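Local coordinates for large adhesion protein (Lap) involved in biofilm formation (Marinobacter hydrocarbonoclasticus, PDB 6XI3) that probably forms part of the calcium-stiffened extending region of a bacterial surface adhesin that takes part in biofilm formation, at residues Asp254-Asp259 with Val264-Thr269; Val141-Thr146 with Ile158-Ser163; Ile61-Ser66 with Thr86-Ser91. All blocks are in the same frame, centred on the assembly; numbering follows the deposited sequence.

Interaction 1. Residues Asp254-Asp259 with Val264-Thr269; sequences DLTVTD and VVTATT
L255 and V257 lie alongside A267 and V265 on one face of an antiparallel beta hairpin, which forms one side of a four-stranded sheet in an Ig-like beta-sandwich domain. This is the face turned to the sandwich interior, L255 and V257 being buried and the edge-strand residues A267 and V265 less so. The CB atoms of L255 and A267 come within 4.2 Å, and those of V257 and V265, the next pair along, within 4.5 Å. L255 carries CG anti to its own carbonyl carbon (chi1 -63°), and with chi2 at 105° CD1 comes over the carbonyl group of A267, at 3.8 Å from A267 O. Beyond the hairpin, A296 and L292 of strand 290-299 pack against L255 and V257, while L279 of strand 277-283 covers A267.

The other face carries D254, T256 and T258 opposite T268, T266 and V264, and is more open to solvent. V264 spreads its two methyls along the neighbouring strand: CG1 meets T256 CB at 3.9 Å, and CG2 lies next to the hydroxyl of T258, with both side chains pointing the same way. D254 and T268 likewise run side by side. Each nevertheless finds its main polar partner outside the pair, D254 OD1 at Q252 NE2 and T268 OG1 at V253 O, so the carboxylate and hydroxyl are neighbours without being bonded to one another.

Four backbone hydrogen bonds hold the two strands in register, in two reciprocal pairs at L255-A267 and V257-V265; V257 N lies 2.8 Å from V265 O. Beside the V257-V265 pair, the CA of T256 leans on V265 O at 3.3 Å, a CA-H...O contact that accompanies the bond from V257 N to the same oxygen.

Interaction 2. Residues Val141-Thr146 with Ile158-Ser163; sequences VNLSGT and ITMTDS
M160 reaches across the interior of a beta-sandwich to meet V141, tip to tip, and its side chain can be followed outward from the strand. CB leaves the backbone toward the facing sheet, with CG set anti to the carbonyl carbon. CB and CG act as a spacer, and the next bond is fully extended (chi2 -179°), which carries SD out to the opposite strand. There the sulfur meets V141 CG1 at 3.4 Å, a tight fit, and lies more loosely against L143 CD1 at 4.4 Å. The chain then bends at chi3, turning the terminal CE back alongside V141 CG1, 3.9 Å away, so that one valine methyl touches both ends of the S-CH3 group.

A second tip-to-tip pair stands beside the first: L143 CD1 meets I158 CG2 at 3.7 Å. The two strands come from opposing sheets, with their axes 11.0 Å apart at closest approach and their directions 136° apart. V185 and I187 close in around V141 and M160, while V197 of strand 193-202 touches both L143 and M160.

All four touching residues are buried and the atoms that meet are methyls and a thioether sulfur. The sheets are therefore joined here by dispersion and exclusion of water, with shape rather than directional bonding setting the fit.

Interaction 3. Residues Ile61-Ser66 with Thr86-Ser91; sequences ITITDS and TGVDIS
I63 meets V88 and I90 through a single methyl. These contacts are purely apolar: CD1 lies 4.1 Å from V88 CG1, the two side chains crossing obliquely, and equally far from I90 CG2, where they cross at about a right angle. The extended chi2 of I63 (-176°) carries CD1 out to where it rests against both partners at once. On I90 the ethyl branch takes the place between the backbone N and the carbonyl carbon (chi1 55°), leaving CG2 as the branch that meets I63. The packing is light, one methyl against two others.

The hydrogen bonds shape the 86-91 segment itself. D89 OD1 accepts from S91 N at 3.0 Å, forming an Asx turn, and also from S91 OG at 2.7 Å. Both donors approach from the same face of the carboxylate plane, the amide on the anti side and the hydroxyl on the syn side, so one oxygen is gripped twice by the same residue. Just before this turn, G87 and V88 form a G1 beta bulge opposite A44, with G87 at positive phi.

In this Ig-like beta-sandwich domain, I63 lies on strand 58-64, between strands 70-76 and 96-105. V88 touches V71 of the former; I90 touches L98 of the latter and A44 of strand 43-51, the neighbour of strand 82-89 in its own sheet, so the contact joins the end of that strand to the facing four-stranded sheet.

The three contacts come one after another along the chain, interaction 3 first, then interaction 2, then interaction 1, each in a different one of three successive beta-sandwich domains. Their centres lie about 39 Å apart from interaction 3 to 2 and about 42 Å from 2 to 1, while about 79 Å separates the outer two, so they fall almost on a straight line. Calcium sites lie between the domains: D95, D121, T123, D149 and N205 bind the ion between the first two, and D192, D218, T220, D246 and N302 the next. Interactions 2 and 3 pack facing sheets together, whereas interaction 1 pairs neighbouring strands, all within an elongated, calcium-linked rod consistent with an extending role.

Interaction 1. Residues Asp254-Asp259 with Val264-Thr269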
ATOM      1  N   ASP A 254      -1.217  -5.506 -14.476  1.00 21.25           N
ATOM      2  CA  ASP A 254      -0.952  -6.547 -15.488  1.00 23.03           C
ATOM      3  C   ASP A 254      -2.283  -6.882 -16.128  1.00 24.18           C
ATOM      4  O   ASP A 254      -3.250  -7.124 -15.363  1.00 25.50           O
ATOM      5  CB  ASP A 254      -0.337  -7.785 -14.858  1.00 25.83           C
ATOM      6  CG  ASP A 254       1.038  -7.491 -14.289  1.00 34.96           C
ATOM      7  OD1 ASP A 254       1.765  -6.622 -14.870  1.00 33.22           O
ATOM      8  OD2 ASP A 254       1.358  -8.129 -13.279  1.00 44.12           O
ATOM      9  N   LEU A 255      -2.324  -6.843 -17.458  1.00 22.07           N
ATOM     10  CA  LEU A 255      -3.558  -7.080 -18.213  1.00 24.02           C
ATOM     11  C   LEU A 255      -3.330  -8.274 -19.115  1.00 24.44           C
ATOM     12  O   LEU A 255      -2.185  -8.503 -19.519  1.00 21.47           O
ATOM     13  CB  LEU A 255      -3.950  -5.845 -19.018  1.00 24.98           C
ATOM     14  CG  LEU A 255      -4.271  -4.610 -18.180  1.00 25.23           C
ATOM     15  CD1 LEU A 255      -3.145  -3.618 -18.267  1.00 27.72           C
ATOM     16  CD2 LEU A 255      -5.556  -3.973 -18.629  1.00 28.00           C
ATOM     17  N   THR A 256      -4.395  -9.014 -19.386  1.00 24.26           N
ATOM     18  CA  THR A 256      -4.354 -10.085 -20.406  1.00 25.19           C
ATOM     19  C   THR A 256      -5.587  -9.888 -21.260  1.00 24.68           C
ATOM     20  O   THR A 256      -6.602  -9.392 -20.702  1.00 23.72           O
ATOM     21  CB  THR A 256      -4.296 -11.505 -19.822  1.00 25.53           C
ATOM     22  OG1 THR A 256      -5.515 -11.688 -19.105  1.00 25.93           O
ATOM     23  CG2 THR A 256      -3.088 -11.738 -18.953  1.00 27.21           C
ATOM     24  N   VAL A 257      -5.414 -10.099 -22.566  1.00 25.55           N
ATOM     25  CA  VAL A 257      -6.521 -10.103 -23.554  1.00 24.26           C
ATOM     26  C   VAL A 257      -6.543 -11.497 -24.170  1.00 26.01           C
ATOM     27  O   VAL A 257      -5.527 -11.895 -24.773  1.00 26.58           O
ATOM     28  CB  VAL A 257      -6.363  -9.028 -24.644  1.00 23.75           C
ATOM     29  CG1 VAL A 257      -7.617  -8.943 -25.490  1.00 24.78           C
ATOM     30  CG2 VAL A 257      -6.013  -7.667 -24.083  1.00 24.36           C
ATOM     31  N   THR A 258      -7.685 -12.172 -24.052  1.00 24.11           N
ATOM     32  CA  THR A 258      -7.844 -13.594 -24.422  1.00 25.33           C
ATOM     33  C   THR A 258      -8.911 -13.661 -25.515  1.00 23.61           C
ATOM     34  O   THR A 258      -9.983 -13.057 -25.349  1.00 24.47           O
ATOM     35  CB  THR A 258      -8.111 -14.464 -23.183  1.00 25.84           C
ATOM     36  OG1 THR A 258      -7.103 -14.224 -22.190  1.00 25.46           O
ATOM     37  CG2 THR A 258      -8.095 -15.945 -23.510  1.00 28.06           C
ATOM     38  N   ASP A 259      -8.594 -14.353 -26.594  1.00 26.08           N
ATOM     39  CA  ASP A 259      -9.483 -14.456 -27.769  1.00 27.91           C
ATOM     40  C   ASP A 259     -10.249 -15.783 -27.674  1.00 31.55           C
ATOM     41  O   ASP A 259     -10.067 -16.499 -26.693  1.00 27.86           O
ATOM     42  CB  ASP A 259      -8.696 -14.262 -29.062  1.00 30.00           C
ATOM     43  CG  ASP A 259      -7.860 -15.445 -29.554  1.00 30.30           C
ATOM     44  OD1 ASP A 259      -7.865 -16.524 -28.919  1.00 31.01           O
ATOM     45  OD2 ASP A 259      -7.158 -15.238 -30.534  1.00 29.44           O
ATOM     46  N   VAL A 264      -3.487 -15.387 -26.095  1.00 29.79           N
ATOM     47  CA  VAL A 264      -3.397 -14.383 -24.999  1.00 31.76           C
ATOM     48  C   VAL A 264      -2.390 -13.317 -25.428  1.00 30.84           C
ATOM     49  O   VAL A 264      -1.305 -13.692 -25.834  1.00 34.64           O
ATOM     50  CB  VAL A 264      -2.959 -15.022 -23.666  1.00 34.50           C
ATOM     51  CG1 VAL A 264      -2.898 -13.981 -22.557  1.00 36.75           C
ATOM     52  CG2 VAL A 264      -3.861 -16.180 -23.258  1.00 38.48           C
ATOM     53  N   VAL A 265      -2.751 -12.047 -25.292  1.00 28.08           N
ATOM     54  CA  VAL A 265      -1.815 -10.893 -25.385  1.00 27.20           C
ATOM     55  C   VAL A 265      -1.694 -10.303 -23.976  1.00 26.24           C
ATOM     56  O   VAL A 265      -2.749 -10.154 -23.317  1.00 24.13           O
ATOM     57  CB  VAL A 265      -2.346  -9.865 -26.399  1.00 29.30           C
ATOM     58  CG1 VAL A 265      -1.797  -8.470 -26.172  1.00 28.79           C
ATOM     59  CG2 VAL A 265      -2.109 -10.319 -27.827  1.00 30.88           C
ATOM     60  N   THR A 266      -0.465  -9.999 -23.534  1.00 24.89           N
ATOM     61  CA  THR A 266      -0.196  -9.337 -22.238  1.00 25.71           C
ATOM     62  C   THR A 266       0.087  -7.859 -22.508  1.00 24.11           C
ATOM     63  O   THR A 266       0.693  -7.536 -23.564  1.00 25.63           O
ATOM     64  CB  THR A 266       0.958 -10.005 -21.483  1.00 26.66           C
ATOM     65  OG1 THR A 266       2.163  -9.763 -22.209  1.00 27.14           O
ATOM     66  CG2 THR A 266       0.731 -11.488 -21.290  1.00 26.77           C
ATOM     67  N   ALA A 267      -0.350  -7.025 -21.574  1.00 23.31           N
ATOM     68  CA  ALA A 267      -0.116  -5.574 -21.526  1.00 23.19           C
ATOM     69  C   ALA A 267       0.121  -5.176 -20.078  1.00 25.15           C
ATOM     70  O   ALA A 267      -0.258  -5.916 -19.151  1.00 21.30           O
ATOM     71  CB  ALA A 267      -1.276  -4.837 -22.110  1.00 24.34           C
ATOM     72  N   THR A 268       0.747  -4.033 -19.881  1.00 25.20           N
ATOM     73  CA  THR A 268       0.971  -3.524 -18.516  1.00 26.09           C
ATOM     74  C   THR A 268       0.912  -1.988 -18.552  1.00 26.29           C
ATOM     75  O   THR A 268       1.158  -1.404 -19.609  1.00 24.44           O
ATOM     76  CB  THR A 268       2.252  -4.154 -17.952  1.00 26.96           C
ATOM     77  OG1 THR A 268       2.420  -3.664 -16.624  1.00 27.68           O
ATOM     78  CG2 THR A 268       3.485  -3.787 -18.740  1.00 27.97           C
ATOM     79  N   THR A 269       0.506  -1.361 -17.451  1.00 24.86           N
ATOM     80  CA  THR A 269       0.568   0.105 -17.273  1.00 25.66           C
ATOM     81  C   THR A 269       0.635   0.349 -15.769  1.00 25.84           C
ATOM     82  O   THR A 269       0.796  -0.614 -15.039  1.00 23.83           O
ATOM     83  CB  THR A 269      -0.564   0.841 -18.006  1.00 25.85           C
ATOM     84  OG1 THR A 269      -0.185   2.208 -17.995  1.00 26.59           O
ATOM     85  CG2 THR A 269      -1.948   0.683 -17.416  1.00 23.82           C
TER
HETATM   86  O   HOH W   1       2.160  -7.986 -17.950  1.00 34.39           O

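Interaction 2. Residues Val141-Thr146 with Ile158-Ser163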
ATOM      1  N   VAL A 141      -6.114   5.732  16.261  1.00 23.99           N
ATOM      2  CA  VAL A 141      -5.111   4.924  16.982  1.00 27.58           C
ATOM      3  C   VAL A 141      -5.139   5.357  18.450  1.00 27.26           C
ATOM      4  O   VAL A 141      -5.315   6.577  18.718  1.00 28.48           O
ATOM      5  CB  VAL A 141      -3.723   5.043  16.333  1.00 30.75           C
ATOM      6  CG1 VAL A 141      -3.279   6.481  16.204  1.00 36.42           C
ATOM      7  CG2 VAL A 141      -2.693   4.249  17.115  1.00 32.36           C
ATOM      8  N   ASN A 142      -5.103   4.367  19.338  1.00 25.79           N
ATOM      9  CA  ASN A 142      -4.825   4.547  20.786  1.00 28.06           C
ATOM     10  C   ASN A 142      -3.360   4.188  21.022  1.00 27.80           C
ATOM     11  O   ASN A 142      -2.934   3.092  20.562  1.00 25.58           O
ATOM     12  CB  ASN A 142      -5.761   3.692  21.647  1.00 27.33           C
ATOM     13  CG  ASN A 142      -7.223   4.034  21.458  1.00 29.82           C
ATOM     14  OD1 ASN A 142      -7.565   5.043  20.825  1.00 26.46           O
ATOM     15  ND2 ASN A 142      -8.100   3.200  22.001  1.00 29.17           N
ATOM     16  N   LEU A 143      -2.628   5.085  21.677  1.00 27.77           N
ATOM     17  CA  LEU A 143      -1.176   4.983  21.972  1.00 28.39           C
ATOM     18  C   LEU A 143      -1.037   5.134  23.476  1.00 29.54           C
ATOM     19  O   LEU A 143      -1.790   5.923  24.065  1.00 26.86           O
ATOM     20  CB  LEU A 143      -0.391   6.146  21.345  1.00 32.36           C
ATOM     21  CG  LEU A 143      -0.426   6.284  19.832  1.00 39.96           C
ATOM     22  CD1 LEU A 143       0.250   7.562  19.391  1.00 41.37           C
ATOM     23  CD2 LEU A 143       0.226   5.092  19.148  1.00 45.60           C
ATOM     24  N   SER A 144      -0.014   4.540  24.052  1.00 28.20           N
ATOM     25  CA  SER A 144       0.334   4.809  25.457  1.00 32.12           C
ATOM     26  C   SER A 144       1.835   4.607  25.569  1.00 32.11           C
ATOM     27  O   SER A 144       2.415   4.104  24.613  1.00 29.10           O
ATOM     28  CB  SER A 144      -0.454   3.951  26.404  1.00 34.68           C
ATOM     29  OG  SER A 144       0.052   2.632  26.411  1.00 38.32           O
ATOM     30  N   GLY A 145       2.425   5.040  26.675  1.00 30.60           N
ATOM     31  CA  GLY A 145       3.846   4.804  26.913  1.00 28.24           C
ATOM     32  C   GLY A 145       4.241   5.158  28.323  1.00 27.30           C
ATOM     33  O   GLY A 145       3.382   5.548  29.125  1.00 29.04           O
ATOM     34  N   THR A 146       5.531   5.041  28.566  1.00 27.63           N
ATOM     35  CA  THR A 146       6.172   5.192  29.885  1.00 30.08           C
ATOM     36  C   THR A 146       7.363   6.086  29.630  1.00 28.68           C
ATOM     37  O   THR A 146       7.849   6.094  28.489  1.00 26.37           O
ATOM     38  CB  THR A 146       6.627   3.853  30.496  1.00 29.06           C
ATOM     39  OG1 THR A 146       7.635   3.306  29.640  1.00 29.98           O
ATOM     40  CG2 THR A 146       5.502   2.865  30.667  1.00 30.85           C
ATOM     41  N   ILE A 158       4.987  13.037  19.074  1.00 24.03           N
ATOM     42  CA  ILE A 158       4.559  11.783  18.387  1.00 25.48           C
ATOM     43  C   ILE A 158       4.379  12.036  16.899  1.00 28.47           C
ATOM     44  O   ILE A 158       3.706  13.047  16.492  1.00 28.15           O
ATOM     45  CB  ILE A 158       3.306  11.172  19.022  1.00 27.85           C
ATOM     46  CG1 ILE A 158       3.609  10.737  20.458  1.00 28.44           C
ATOM     47  CG2 ILE A 158       2.810   9.999  18.180  1.00 27.34           C
ATOM     48  CD1 ILE A 158       2.404  10.631  21.338  1.00 33.08           C
ATOM     49  N   THR A 159       4.936  11.106  16.129  1.00 28.70           N
ATOM     50  CA  THR A 159       4.899  11.084  14.656  1.00 30.02           C
ATOM     51  C   THR A 159       4.325   9.728  14.249  1.00 29.54           C
ATOM     52  O   THR A 159       4.832   8.697  14.746  1.00 30.93           O
ATOM     53  CB  THR A 159       6.307  11.305  14.094  1.00 35.32           C
ATOM     54  OG1 THR A 159       6.830  12.554  14.555  1.00 41.33           O
ATOM     55  CG2 THR A 159       6.350  11.371  12.593  1.00 41.02           C
ATOM     56  N   MET A 160       3.361   9.733  13.336  1.00 29.33           N
ATOM     57  CA  MET A 160       2.860   8.516  12.670  1.00 30.39           C
ATOM     58  C   MET A 160       3.075   8.652  11.165  1.00 30.03           C
ATOM     59  O   MET A 160       2.665   9.659  10.607  1.00 29.02           O
ATOM     60  CB  MET A 160       1.396   8.310  13.029  1.00 32.74           C
ATOM     61  CG  MET A 160       1.297   7.992  14.501  1.00 37.72           C
ATOM     62  SD  MET A 160      -0.363   7.707  15.058  1.00 40.42           S
ATOM     63  CE  MET A 160      -0.907   9.401  15.175  1.00 40.17           C
ATOM     64  N   THR A 161       3.806   7.701  10.583  1.00 27.28           N
ATOM     65  CA  THR A 161       4.271   7.749   9.179  1.00 28.48           C
ATOM     66  C   THR A 161       3.695   6.517   8.475  1.00 30.31           C
ATOM     67  O   THR A 161       3.807   5.420   9.079  1.00 28.54           O
ATOM     68  CB  THR A 161       5.800   7.809   9.089  1.00 30.19           C
ATOM     69  OG1 THR A 161       6.237   8.949   9.818  1.00 33.80           O
ATOM     70  CG2 THR A 161       6.301   7.906   7.665  1.00 32.80           C
ATOM     71  N   ASP A 162       3.068   6.710   7.306  1.00 27.05           N
ATOM     72  CA  ASP A 162       2.405   5.621   6.535  1.00 29.23           C
ATOM     73  C   ASP A 162       3.337   5.098   5.430  1.00 28.73           C
ATOM     74  O   ASP A 162       4.509   5.582   5.327  1.00 26.01           O
ATOM     75  CB  ASP A 162       1.016   6.072   6.086  1.00 25.81           C
ATOM     76  CG  ASP A 162       0.996   7.109   4.984  1.00 28.32           C
ATOM     77  OD1 ASP A 162       2.087   7.408   4.450  1.00 29.43           O
ATOM     78  OD2 ASP A 162      -0.122   7.637   4.698  1.00 28.75           O
ATOM     79  N   SER A 163       2.830   4.158   4.625  1.00 26.00           N
ATOM     80  CA  SER A 163       3.614   3.476   3.559  1.00 31.59           C
ATOM     81  C   SER A 163       3.962   4.453   2.429  1.00 34.29           C
ATOM     82  O   SER A 163       4.807   4.084   1.623  1.00 36.96           O
ATOM     83  CB  SER A 163       2.882   2.273   2.990  1.00 27.17           C
ATOM     84  OG  SER A 163       1.580   2.639   2.574  1.00 25.72           O
TER

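Interaction 3. Residues Ile61-Ser66 with Thr86-Ser91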
ATOM      1  N   ILE A  61      21.946  25.310  55.230  1.00 24.13           N
ATOM      2  CA  ILE A  61      22.223  24.944  53.829  1.00 23.99           C
ATOM      3  C   ILE A  61      20.910  24.510  53.207  1.00 23.94           C
ATOM      4  O   ILE A  61      20.154  23.797  53.871  1.00 23.74           O
ATOM      5  CB  ILE A  61      23.284  23.849  53.779  1.00 25.34           C
ATOM      6  CG1 ILE A  61      24.654  24.421  54.114  1.00 26.58           C
ATOM      7  CG2 ILE A  61      23.286  23.174  52.421  1.00 25.56           C
ATOM      8  CD1 ILE A  61      25.565  23.387  54.654  1.00 35.95           C
ATOM      9  N   THR A  62      20.658  24.951  51.990  1.00 22.46           N
ATOM     10  CA  THR A  62      19.581  24.358  51.159  1.00 24.35           C
ATOM     11  C   THR A  62      20.213  23.805  49.888  1.00 24.37           C
ATOM     12  O   THR A  62      21.203  24.387  49.345  1.00 26.18           O
ATOM     13  CB  THR A  62      18.438  25.337  50.884  1.00 24.54           C
ATOM     14  OG1 THR A  62      19.066  26.355  50.109  1.00 24.81           O
ATOM     15  CG2 THR A  62      17.811  25.879  52.151  1.00 27.99           C
ATOM     16  N   ILE A  63      19.683  22.676  49.452  1.00 26.77           N
ATOM     17  CA  ILE A  63      19.999  22.123  48.116  1.00 24.78           C
ATOM     18  C   ILE A  63      18.660  22.034  47.406  1.00 24.50           C
ATOM     19  O   ILE A  63      17.778  21.346  47.938  1.00 23.13           O
ATOM     20  CB  ILE A  63      20.700  20.768  48.206  1.00 24.45           C
ATOM     21  CG1 ILE A  63      21.788  20.780  49.282  1.00 24.05           C
ATOM     22  CG2 ILE A  63      21.226  20.415  46.820  1.00 22.47           C
ATOM     23  CD1 ILE A  63      22.576  19.517  49.341  1.00 25.22           C
ATOM     24  N   THR A  64      18.527  22.779  46.311  1.00 23.86           N
ATOM     25  CA  THR A  64      17.293  22.888  45.511  1.00 25.92           C
ATOM     26  C   THR A  64      17.517  22.234  44.146  1.00 25.64           C
ATOM     27  O   THR A  64      18.526  22.530  43.478  1.00 24.80           O
ATOM     28  CB  THR A  64      16.880  24.359  45.349  1.00 27.18           C
ATOM     29  OG1 THR A  64      16.836  24.890  46.667  1.00 26.84           O
ATOM     30  CG2 THR A  64      15.547  24.547  44.667  1.00 26.53           C
ATOM     31  N   ASP A  65      16.554  21.442  43.705  1.00 27.50           N
ATOM     32  CA  ASP A  65      16.691  20.736  42.408  1.00 29.68           C
ATOM     33  C   ASP A  65      15.903  21.485  41.317  1.00 29.75           C
ATOM     34  O   ASP A  65      15.281  22.539  41.608  1.00 25.76           O
ATOM     35  CB  ASP A  65      16.290  19.275  42.604  1.00 30.09           C
ATOM     36  CG  ASP A  65      14.799  19.081  42.773  1.00 32.48           C
ATOM     37  OD1 ASP A  65      14.053  20.072  42.552  1.00 31.86           O
ATOM     38  OD2 ASP A  65      14.386  17.932  43.080  1.00 32.39           O
ATOM     39  N   SER A  66      15.927  20.929  40.101  1.00 28.52           N
ATOM     40  CA  SER A  66      15.306  21.468  38.868  1.00 31.38           C
ATOM     41  C   SER A  66      13.777  21.561  38.999  1.00 32.04           C
ATOM     42  O   SER A  66      13.174  22.190  38.144  1.00 35.78           O
ATOM     43  CB  SER A  66      15.703  20.615  37.671  1.00 33.00           C
ATOM     44  OG  SER A  66      15.315  19.263  37.864  1.00 28.88           O
ATOM     45  N   THR A  86      29.327  15.548  54.788  1.00 26.47           N
ATOM     46  CA  THR A  86      29.643  14.376  53.916  1.00 28.52           C
ATOM     47  C   THR A  86      28.406  13.483  53.851  1.00 27.37           C
ATOM     48  O   THR A  86      27.783  13.293  54.895  1.00 26.90           O
ATOM     49  CB  THR A  86      30.848  13.604  54.483  1.00 31.17           C
ATOM     50  OG1 THR A  86      31.975  14.482  54.477  1.00 31.69           O
ATOM     51  CG2 THR A  86      31.191  12.352  53.691  1.00 31.58           C
ATOM     52  N   GLY A  87      28.092  12.901  52.696  1.00 28.83           N
ATOM     53  CA  GLY A  87      26.996  11.915  52.606  1.00 26.96           C
ATOM     54  C   GLY A  87      25.643  12.544  52.800  1.00 27.64           C
ATOM     55  O   GLY A  87      24.744  11.851  53.307  1.00 30.19           O
ATOM     56  N   VAL A  88      25.474  13.826  52.429  1.00 27.80           N
ATOM     57  CA  VAL A  88      24.138  14.475  52.523  1.00 25.75           C
ATOM     58  C   VAL A  88      23.195  13.733  51.565  1.00 24.87           C
ATOM     59  O   VAL A  88      23.540  13.581  50.401  1.00 25.00           O
ATOM     60  CB  VAL A  88      24.196  15.975  52.195  1.00 29.85           C
ATOM     61  CG1 VAL A  88      22.804  16.580  52.160  1.00 28.55           C
ATOM     62  CG2 VAL A  88      25.102  16.710  53.182  1.00 34.11           C
ATOM     63  N   ASP A  89      22.040  13.322  52.045  1.00 24.28           N
ATOM     64  CA  ASP A  89      21.036  12.548  51.271  1.00 26.50           C
ATOM     65  C   ASP A  89      20.334  13.453  50.256  1.00 26.70           C
ATOM     66  O   ASP A  89      19.542  14.310  50.682  1.00 26.77           O
ATOM     67  CB  ASP A  89      19.994  11.970  52.213  1.00 25.58           C
ATOM     68  CG  ASP A  89      19.139  10.893  51.560  1.00 28.17           C
ATOM     69  OD1 ASP A  89      19.221  10.679  50.299  1.00 28.91           O
ATOM     70  OD2 ASP A  89      18.424  10.269  52.312  1.00 30.06           O
ATOM     71  N   ILE A  90      20.569  13.233  48.966  1.00 25.04           N
ATOM     72  CA  ILE A  90      19.831  13.953  47.890  1.00 26.88           C
ATOM     73  C   ILE A  90      18.961  12.989  47.077  1.00 29.65           C
ATOM     74  O   ILE A  90      18.524  13.382  45.979  1.00 25.87           O
ATOM     75  CB  ILE A  90      20.796  14.780  47.034  1.00 27.97           C
ATOM     76  CG1 ILE A  90      21.931  13.944  46.449  1.00 28.94           C
ATOM     77  CG2 ILE A  90      21.340  15.932  47.896  1.00 31.24           C
ATOM     78  CD1 ILE A  90      22.820  14.717  45.504  1.00 30.14           C
ATOM     79  N   SER A  91      18.572  11.863  47.674  1.00 26.20           N
ATOM     80  CA  SER A  91      17.656  10.882  47.040  1.00 29.97           C
ATOM     81  C   SER A  91      16.260  11.495  46.874  1.00 31.39           C
ATOM     82  O   SER A  91      15.544  11.041  46.001  1.00 29.08           O
ATOM     83  CB  SER A  91      17.597   9.586  47.796  1.00 26.98           C
ATOM     84  OG  SER A  91      17.007   9.791  49.063  1.00 29.22           O
TER